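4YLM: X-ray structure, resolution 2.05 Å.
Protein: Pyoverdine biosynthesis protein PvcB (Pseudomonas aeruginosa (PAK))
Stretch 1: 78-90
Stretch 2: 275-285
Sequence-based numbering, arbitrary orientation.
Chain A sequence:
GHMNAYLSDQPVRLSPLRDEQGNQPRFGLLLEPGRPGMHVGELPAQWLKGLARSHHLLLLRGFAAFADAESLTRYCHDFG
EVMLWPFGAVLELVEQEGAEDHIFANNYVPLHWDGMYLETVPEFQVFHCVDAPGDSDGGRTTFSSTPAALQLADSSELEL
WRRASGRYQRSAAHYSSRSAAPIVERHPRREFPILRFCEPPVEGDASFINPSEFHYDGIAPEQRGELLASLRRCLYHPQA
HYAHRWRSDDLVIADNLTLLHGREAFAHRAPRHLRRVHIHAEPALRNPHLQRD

Stretch 1, residues 78-90: DFGEVMLWPFGAV
Stretch 2 275-285: RRVHIHAEPAL

A short, weakly bonded antiparallel pairing centred on Val-82 and Ile-279, extended by side-chain packing and bridging waters, holds the two stretches together and buries 786 Å² in total. Stretch 1 leaves a helix at Gly-80 (phi/psi -172/-162), passes through extended residues 81-84, and reverses in a type I turn from Trp-85 to Gly-88, closed by Trp-85 N to Gly-88 O (2.9 Å) and Gly-88 N to Trp-85 O (2.8 Å). Gly-88 (105/-144) adopts backbone angles that call for glycine.

The register sets Val-82 opposite Ile-279 as a non-hydrogen-bonded pair, with CA atoms 4.6 Å apart. Two backbone bonds frame it: His-280 N donates to Glu-81 O (2.8 Å, 167°) and Met-83 N donates to His-278 O (2.9 Å, 164°). Beyond His-278 the direct pairing gives way to water 4, which accepts from His-278 N (2.9 Å) and lies 2.8 Å from Met-83 O and 2.7 Å from Ala-89 O. Water 2 continues the ladder at the other end, accepting from Glu-81 N (2.9 Å) and donating to His-280 O (2.9 Å).

Gly-80 suits its place because a CB there would lie 2.9 Å from Ile-279 CG2; its CA lies 4.1 Å from that atom. The Ile-279 side chain (m, m) brings CG1 to 4.0 Å from Phe-79 CD2 and CD1 to 4.2 Å from Val-82 CG2. Val-82 (t) also places CG1 4.0 Å from Val-277 CG1, while Val-277 CG2 meets Val-90 CG2 at 3.6 Å; these branched side chains fill the apolar layer without polar groups to satisfy.

Met-83 packs against both histidines of stretch 2, His-278 (m, chi2 141°) and His-280 (m, chi2 -63°). Extended through chi1 and chi2 (t, t), then turned at chi3 (p), Met-83 brings CE to 3.3 Å from His-278 ND1. Its CB sits over the face of the His-280 ring, 3.6 Å from the centroid, and its SD lies obliquely 4.4 Å from that centroid. Trp-85 (m, chi2 75°) points its CA-to-CB bond toward the other stretch and donates from NE1 to His-278 ND1 (3.1 Å, 156°), so ND1 serves as acceptor; the two rings meet rim to rim, with planes at 31°.

At the exposed margin, Glu-81 extends (t, t) and its OE2 accepts from two waters: water 1 (2.6 Å), which also donates to Ala-281 O (2.7 Å), and water 3 (2.8 Å), which accepts from Ala-284 N (2.8 Å). The carboxylate thereby reaches across the corner at Glu-282 and cis Pro-283.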

ATOM      1  N   ASP A  78      15.551   3.675   4.673  1.00 26.44           N
ATOM      2  CA  ASP A  78      14.199   4.194   4.447  1.00 26.94           C
ATOM      3  C   ASP A  78      13.246   3.051   4.112  1.00 25.69           C
ATOM      4  O   ASP A  78      12.085   3.057   4.498  1.00 24.01           O
ATOM      5  CB  ASP A  78      14.170   5.215   3.302  1.00 26.54           C
ATOM      6  CG  ASP A  78      12.822   5.930   3.195  1.00 31.34           C
ATOM      7  OD1 ASP A  78      12.405   6.543   4.198  1.00 28.09           O
ATOM      8  OD2 ASP A  78      12.168   5.868   2.126  1.00 28.99           O
ATOM      9  N   PHE A  79      13.748   2.083   3.352  1.00 25.94           N
ATOM     10  CA  PHE A  79      12.956   0.934   2.909  1.00 25.02           C
ATOM     11  C   PHE A  79      12.363   0.119   4.068  1.00 25.06           C
ATOM     12  O   PHE A  79      11.187  -0.287   4.039  1.00 26.51           O
ATOM     13  CB  PHE A  79      13.841   0.039   2.036  1.00 24.93           C
ATOM     14  CG  PHE A  79      13.132  -1.158   1.476  1.00 27.90           C
ATOM     15  CD1 PHE A  79      12.586  -1.121   0.199  1.00 29.34           C
ATOM     16  CD2 PHE A  79      13.022  -2.320   2.219  1.00 25.56           C
ATOM     17  CE1 PHE A  79      11.931  -2.243  -0.321  1.00 29.82           C
ATOM     18  CE2 PHE A  79      12.375  -3.443   1.708  1.00 28.86           C
ATOM     19  CZ  PHE A  79      11.827  -3.399   0.438  1.00 28.63           C
ATOM     20  N   GLY A  80      13.177  -0.147   5.083  1.00 24.78           N
ATOM     21  CA  GLY A  80      12.717  -0.902   6.242  1.00 23.62           C
ATOM     22  C   GLY A  80      13.776  -0.895   7.329  1.00 26.68           C
ATOM     23  O   GLY A  80      14.657  -0.050   7.307  1.00 29.12           O
ATOM     24  N   GLU A  81      13.693  -1.819   8.277  1.00 26.72           N
ATOM     25  CA  GLU A  81      14.729  -1.928   9.309  1.00 29.79           C
ATOM     26  C   GLU A  81      15.893  -2.790   8.821  1.00 26.05           C
ATOM     27  O   GLU A  81      15.766  -4.007   8.702  1.00 23.80           O
ATOM     28  CB  GLU A  81      14.150  -2.529  10.594  1.00 28.06           C
ATOM     29  CG  GLU A  81      15.113  -2.486  11.783  1.00 28.09           C
ATOM     30  CD  GLU A  81      14.655  -3.359  12.955  1.00 36.74           C
ATOM     31  OE1 GLU A  81      15.444  -3.522  13.909  1.00 38.16           O
ATOM     32  OE2 GLU A  81      13.518  -3.889  12.923  1.00 32.52           O
ATOM     33  N   VAL A  82      17.028  -2.165   8.527  1.00 26.10           N
ATOM     34  CA  VAL A  82      18.162  -2.916   7.994  1.00 25.18           C
ATOM     35  C   VAL A  82      18.687  -3.866   9.057  1.00 26.47           C
ATOM     36  O   VAL A  82      18.795  -3.499  10.220  1.00 24.70           O
ATOM     37  CB  VAL A  82      19.293  -1.980   7.513  1.00 26.11           C
ATOM     38  CG1 VAL A  82      20.586  -2.765   7.260  1.00 22.11           C
ATOM     39  CG2 VAL A  82      18.865  -1.222   6.256  1.00 24.91           C
ATOM     40  N   MET A  83      18.968  -5.105   8.671  1.00 25.93           N
ATOM     41  CA  MET A  83      19.655  -6.015   9.565  1.00 23.47           C
ATOM     42  C   MET A  83      21.166  -5.799   9.406  1.00 27.41           C
ATOM     43  O   MET A  83      21.753  -6.151   8.373  1.00 26.18           O
ATOM     44  CB  MET A  83      19.280  -7.468   9.280  1.00 26.13           C
ATOM     45  CG  MET A  83      19.885  -8.451  10.272  1.00 30.79           C
ATOM     46  SD  MET A  83      19.409 -10.178  10.001  1.00 35.80           S
ATOM     47  CE  MET A  83      20.669 -10.690   8.862  1.00 28.50           C
ATOM     48  N   LEU A  84      21.779  -5.201  10.423  1.00 26.46           N
ATOM     49  CA  LEU A  84      23.180  -4.805  10.353  1.00 30.50           C
ATOM     50  C   LEU A  84      24.127  -5.942  10.706  1.00 31.37           C
ATOM     51  O   LEU A  84      23.873  -6.729  11.620  1.00 34.01           O
ATOM     52  CB  LEU A  84      23.446  -3.598  11.255  1.00 30.54           C
ATOM     53  CG  LEU A  84      22.875  -2.259  10.779  1.00 33.59           C
ATOM     54  CD1 LEU A  84      23.018  -1.201  11.871  1.00 36.15           C
ATOM     55  CD2 LEU A  84      23.542  -1.800   9.481  1.00 31.98           C
ATOM     56  N   TRP A  85      25.218  -6.035   9.955  1.00 32.14           N
ATOM     57  CA  TRP A  85      26.264  -7.003  10.253  1.00 31.03           C
ATOM     58  C   TRP A  85      27.449  -6.234  10.834  1.00 32.46           C
ATOM     59  O   TRP A  85      27.450  -5.004  10.838  1.00 30.72           O
ATOM     60  CB  TRP A  85      26.686  -7.727   8.978  1.00 31.05           C
ATOM     61  CG  TRP A  85      25.673  -8.699   8.442  1.00 36.10           C
ATOM     62  CD1 TRP A  85      24.502  -8.405   7.786  1.00 32.39           C
ATOM     63  CD2 TRP A  85      25.755 -10.128   8.490  1.00 36.55           C
ATOM     64  NE1 TRP A  85      23.855  -9.567   7.435  1.00 31.98           N
ATOM     65  CE2 TRP A  85      24.603 -10.637   7.857  1.00 35.08           C
ATOM     66  CE3 TRP A  85      26.693 -11.026   9.011  1.00 37.07           C
ATOM     67  CZ2 TRP A  85      24.362 -12.003   7.739  1.00 36.12           C
ATOM     68  CZ3 TRP A  85      26.450 -12.381   8.892  1.00 43.69           C
ATOM     69  CH2 TRP A  85      25.297 -12.857   8.257  1.00 39.27           C
ATOM     70  N   PRO A  86      28.473  -6.948  11.320  1.00 33.95           N
ATOM     71  CA  PRO A  86      29.656  -6.215  11.793  1.00 34.07           C
ATOM     72  C   PRO A  86      30.240  -5.308  10.711  1.00 34.51           C
ATOM     73  O   PRO A  86      30.797  -4.251  11.027  1.00 37.64           O
ATOM     74  CB  PRO A  86      30.624  -7.334  12.161  1.00 38.82           C
ATOM     75  CG  PRO A  86      29.714  -8.456  12.589  1.00 40.42           C
ATOM     76  CD  PRO A  86      28.529  -8.378  11.664  1.00 34.62           C
ATOM     77  N   PHE A  87      30.086  -5.691   9.445  1.00 32.19           N
ATOM     78  CA  PHE A  87      30.582  -4.859   8.348  1.00 33.05           C
ATOM     79  C   PHE A  87      29.651  -3.696   7.984  1.00 34.35           C
ATOM     80  O   PHE A  87      29.958  -2.901   7.097  1.00 33.19           O
ATOM     81  CB  PHE A  87      30.878  -5.704   7.107  1.00 33.40           C
ATOM     82  CG  PHE A  87      29.714  -6.548   6.637  1.00 29.92           C
ATOM     83  CD1 PHE A  87      29.689  -7.913   6.884  1.00 30.99           C
ATOM     84  CD2 PHE A  87      28.657  -5.975   5.923  1.00 30.62           C
ATOM     85  CE1 PHE A  87      28.630  -8.711   6.442  1.00 34.97           C
ATOM     86  CE2 PHE A  87      27.587  -6.763   5.472  1.00 28.74           C
ATOM     87  CZ  PHE A  87      27.574  -8.129   5.734  1.00 28.52           C
ATOM     88  N   GLY A  88      28.512  -3.597   8.659  1.00 31.68           N
ATOM     89  CA  GLY A  88      27.543  -2.566   8.321  1.00 31.65           C
ATOM     90  C   GLY A  88      26.342  -3.127   7.571  1.00 27.97           C
ATOM     91  O   GLY A  88      25.924  -4.246   7.831  1.00 26.88           O
ATOM     92  N   ALA A  89      25.807  -2.359   6.628  1.00 28.19           N
ATOM     93  CA  ALA A  89      24.592  -2.740   5.917  1.00 28.57           C
ATOM     94  C   ALA A  89      24.855  -3.596   4.673  1.00 29.95           C
ATOM     95  O   ALA A  89      24.104  -4.527   4.385  1.00 27.58           O
ATOM     96  CB  ALA A  89      23.788  -1.482   5.533  1.00 26.57           C
ATOM     97  N   VAL A  90      25.919  -3.279   3.944  1.00 26.03           N
ATOM     98  CA  VAL A  90      26.144  -3.837   2.610  1.00 27.79           C
ATOM     99  C   VAL A  90      27.241  -4.909   2.536  1.00 30.21           C
ATOM    100  O   VAL A  90      28.413  -4.652   2.848  1.00 28.25           O
ATOM    101  CB  VAL A  90      26.500  -2.719   1.612  1.00 28.88           C
ATOM    102  CG1 VAL A  90      26.910  -3.298   0.262  1.00 26.59           C
ATOM    103  CG2 VAL A  90      25.333  -1.756   1.454  1.00 27.22           C
ATOM    104  N   ARG A 275      25.891  -6.134  -4.581  1.00 26.43           N
ATOM    105  CA  ARG A 275      25.841  -5.661  -3.205  1.00 24.49           C
ATOM    106  C   ARG A 275      24.548  -6.142  -2.564  1.00 29.22           C
ATOM    107  O   ARG A 275      23.477  -5.987  -3.150  1.00 28.51           O
ATOM    108  CB  ARG A 275      25.909  -4.129  -3.171  1.00 26.42           C
ATOM    109  CG  ARG A 275      27.329  -3.588  -3.336  1.00 26.32           C
ATOM    110  CD  ARG A 275      27.373  -2.076  -3.434  1.00 27.57           C
ATOM    111  NE  ARG A 275      28.756  -1.663  -3.597  1.00 29.73           N
ATOM    112  CZ  ARG A 275      29.158  -0.584  -4.257  1.00 32.69           C
ATOM    113  NH1 ARG A 275      28.276   0.238  -4.819  1.00 27.39           N
ATOM    114  NH2 ARG A 275      30.460  -0.331  -4.352  1.00 30.07           N
ATOM    115  N   ARG A 276      24.639  -6.729  -1.373  1.00 26.18           N
ATOM    116  CA  ARG A 276      23.453  -7.262  -0.711  1.00 24.73           C
ATOM    117  C   ARG A 276      23.203  -6.630   0.652  1.00 27.11           C
ATOM    118  O   ARG A 276      24.128  -6.481   1.463  1.00 26.13           O
ATOM    119  CB  ARG A 276      23.554  -8.779  -0.544  1.00 22.30           C
ATOM    120  CG  ARG A 276      22.319  -9.393   0.133  1.00 24.36           C
ATOM    121  CD  ARG A 276      22.695 -10.607   0.974  1.00 28.69           C
ATOM    122  NE  ARG A 276      23.434 -10.225   2.172  1.00 28.20           N
ATOM    123  CZ  ARG A 276      24.125 -11.078   2.925  1.00 29.84           C
ATOM    124  NH1 ARG A 276      24.175 -12.357   2.599  1.00 30.38           N
ATOM    125  NH2 ARG A 276      24.775 -10.649   3.999  1.00 30.08           N
ATOM    126  N   VAL A 277      21.939  -6.282   0.897  1.00 25.05           N
ATOM    127  CA  VAL A 277      21.473  -5.769   2.182  1.00 20.53           C
ATOM    128  C   VAL A 277      20.316  -6.643   2.672  1.00 28.37           C
ATOM    129  O   VAL A 277      19.458  -7.049   1.878  1.00 22.98           O
ATOM    130  CB  VAL A 277      20.989  -4.308   2.038  1.00 25.39           C
ATOM    131  CG1 VAL A 277      20.459  -3.759   3.382  1.00 19.48           C
ATOM    132  CG2 VAL A 277      22.118  -3.425   1.477  1.00 23.51           C
ATOM    133  N   HIS A 278      20.309  -6.954   3.967  1.00 24.29           N
ATOM    134  CA  HIS A 278      19.228  -7.707   4.585  1.00 24.75           C
ATOM    135  C   HIS A 278      18.241  -6.743   5.244  1.00 23.86           C
ATOM    136  O   HIS A 278      18.655  -5.747   5.833  1.00 24.62           O
ATOM    137  CB  HIS A 278      19.788  -8.643   5.656  1.00 25.79           C
ATOM    138  CG  HIS A 278      20.344  -9.925   5.119  1.00 29.20           C
ATOM    139  ND1 HIS A 278      21.489 -10.503   5.623  1.00 27.85           N
ATOM    140  CD2 HIS A 278      19.889 -10.767   4.159  1.00 26.82           C
ATOM    141  CE1 HIS A 278      21.725 -11.640   4.987  1.00 28.27           C
ATOM    142  NE2 HIS A 278      20.772 -11.819   4.090  1.00 28.59           N
ATOM    143  N   ILE A 279      16.946  -7.043   5.153  1.00 25.61           N
ATOM    144  CA  ILE A 279      15.916  -6.230   5.808  1.00 22.91           C
ATOM    145  C   ILE A 279      15.186  -7.113   6.798  1.00 24.57           C
ATOM    146  O   ILE A 279      14.736  -8.198   6.442  1.00 23.79           O
ATOM    147  CB  ILE A 279      14.892  -5.675   4.801  1.00 20.79           C
ATOM    148  CG1 ILE A 279      15.604  -5.001   3.622  1.00 21.57           C
ATOM    149  CG2 ILE A 279      13.867  -4.746   5.505  1.00 21.04           C
ATOM    150  CD1 ILE A 279      16.364  -3.751   3.984  1.00 25.31           C
ATOM    151  N   HIS A 280      15.066  -6.649   8.037  1.00 22.78           N
ATOM    152  CA  HIS A 280      14.380  -7.404   9.075  1.00 23.29           C
ATOM    153  C   HIS A 280      12.906  -7.568   8.729  1.00 25.30           C
ATOM    154  O   HIS A 280      12.336  -6.749   8.010  1.00 24.38           O
ATOM    155  CB  HIS A 280      14.467  -6.661  10.411  1.00 25.67           C
ATOM    156  CG  HIS A 280      15.724  -6.935  11.180  1.00 27.96           C
ATOM    157  ND1 HIS A 280      16.052  -8.191  11.646  1.00 29.42           N
ATOM    158  CD2 HIS A 280      16.724  -6.112  11.575  1.00 28.66           C
ATOM    159  CE1 HIS A 280      17.200  -8.128  12.296  1.00 28.12           C
ATOM    160  NE2 HIS A 280      17.625  -6.877  12.274  1.00 27.07           N
ATOM    161  N   ALA A 281      12.308  -8.629   9.246  1.00 25.25           N
ATOM    162  CA  ALA A 281      10.855  -8.759   9.294  1.00 26.45           C
ATOM    163  C   ALA A 281      10.269  -7.682  10.216  1.00 29.50           C
ATOM    164  O   ALA A 281      11.009  -6.981  10.912  1.00 26.62           O
ATOM    165  CB  ALA A 281      10.472 -10.170   9.788  1.00 27.79           C
ATOM    166  N   GLU A 282       8.943  -7.545  10.211  1.00 27.10           N
ATOM    167  CA  GLU A 282       8.263  -6.489  10.962  1.00 32.51           C
ATOM    168  C   GLU A 282       7.296  -7.109  11.956  1.00 36.90           C
ATOM    169  O   GLU A 282       6.185  -7.476  11.587  1.00 38.64           O
ATOM    170  CB  GLU A 282       7.460  -5.579  10.031  1.00 35.60           C
ATOM    171  CG  GLU A 282       8.267  -4.737   9.071  1.00 35.24           C
ATOM    172  CD  GLU A 282       7.371  -3.959   8.122  1.00 42.10           C
ATOM    173  OE1 GLU A 282       7.235  -2.733   8.303  1.00 41.03           O
ATOM    174  OE2 GLU A 282       6.792  -4.574   7.203  1.00 36.05           O
ATOM    175  N   PRO A 283       7.718  -7.228  13.221  1.00 37.91           N
ATOM    176  CA  PRO A 283       9.030  -6.751  13.651  1.00 31.83           C
ATOM    177  C   PRO A 283      10.074  -7.850  13.486  1.00 32.38           C
ATOM    178  O   PRO A 283       9.762  -8.937  12.986  1.00 29.77           O
ATOM    179  CB  PRO A 283       8.800  -6.452  15.132  1.00 34.97           C
ATOM    180  CG  PRO A 283       7.833  -7.541  15.556  1.00 37.48           C
ATOM    181  CD  PRO A 283       6.943  -7.798  14.341  1.00 38.78           C
ATOM    182  N   ALA A 284      11.302  -7.575  13.912  1.00 31.52           N
ATOM    183  CA  ALA A 284      12.399  -8.518  13.685  1.00 33.08           C
ATOM    184  C   ALA A 284      12.018  -9.948  14.062  1.00 32.75           C
ATOM    185  O   ALA A 284      11.346 -10.179  15.064  1.00 32.21           O
ATOM    186  CB  ALA A 284      13.663  -8.070  14.420  1.00 33.21           C
ATOM    187  N   LEU A 285      12.452 -10.910  13.255  1.00 30.28           N
ATOM    188  CA  LEU A 285      12.060 -12.304  13.453  1.00 32.18           C
ATOM    189  C   LEU A 285      13.120 -13.123  14.196  1.00 32.95           C
ATOM    190  O   LEU A 285      14.178 -13.432  13.647  1.00 28.61           O
ATOM    191  CB  LEU A 285      11.786 -12.977  12.101  1.00 29.59           C
ATOM    192  CG  LEU A 285      11.527 -14.485  12.142  1.00 32.34           C
ATOM    193  CD1 LEU A 285      10.325 -14.792  13.020  1.00 33.55           C
ATOM    194  CD2 LEU A 285      11.324 -15.052  10.732  1.00 31.06           C
TER
HETATM  195  O   HOH W   1      11.475  -4.383  11.398  1.00 28.65           O
HETATM  196  O   HOH W   2      11.781  -3.937   8.548  1.00 29.64           O
HETATM  197  O   HOH W   3      12.016  -5.051  14.969  1.00 33.05           O
HETATM  198  O   HOH W   4      22.441  -6.134   5.687  1.00 24.37           O
HETATM  199  O   HOH W   5      20.238  -4.989  13.022  1.00 34.78           O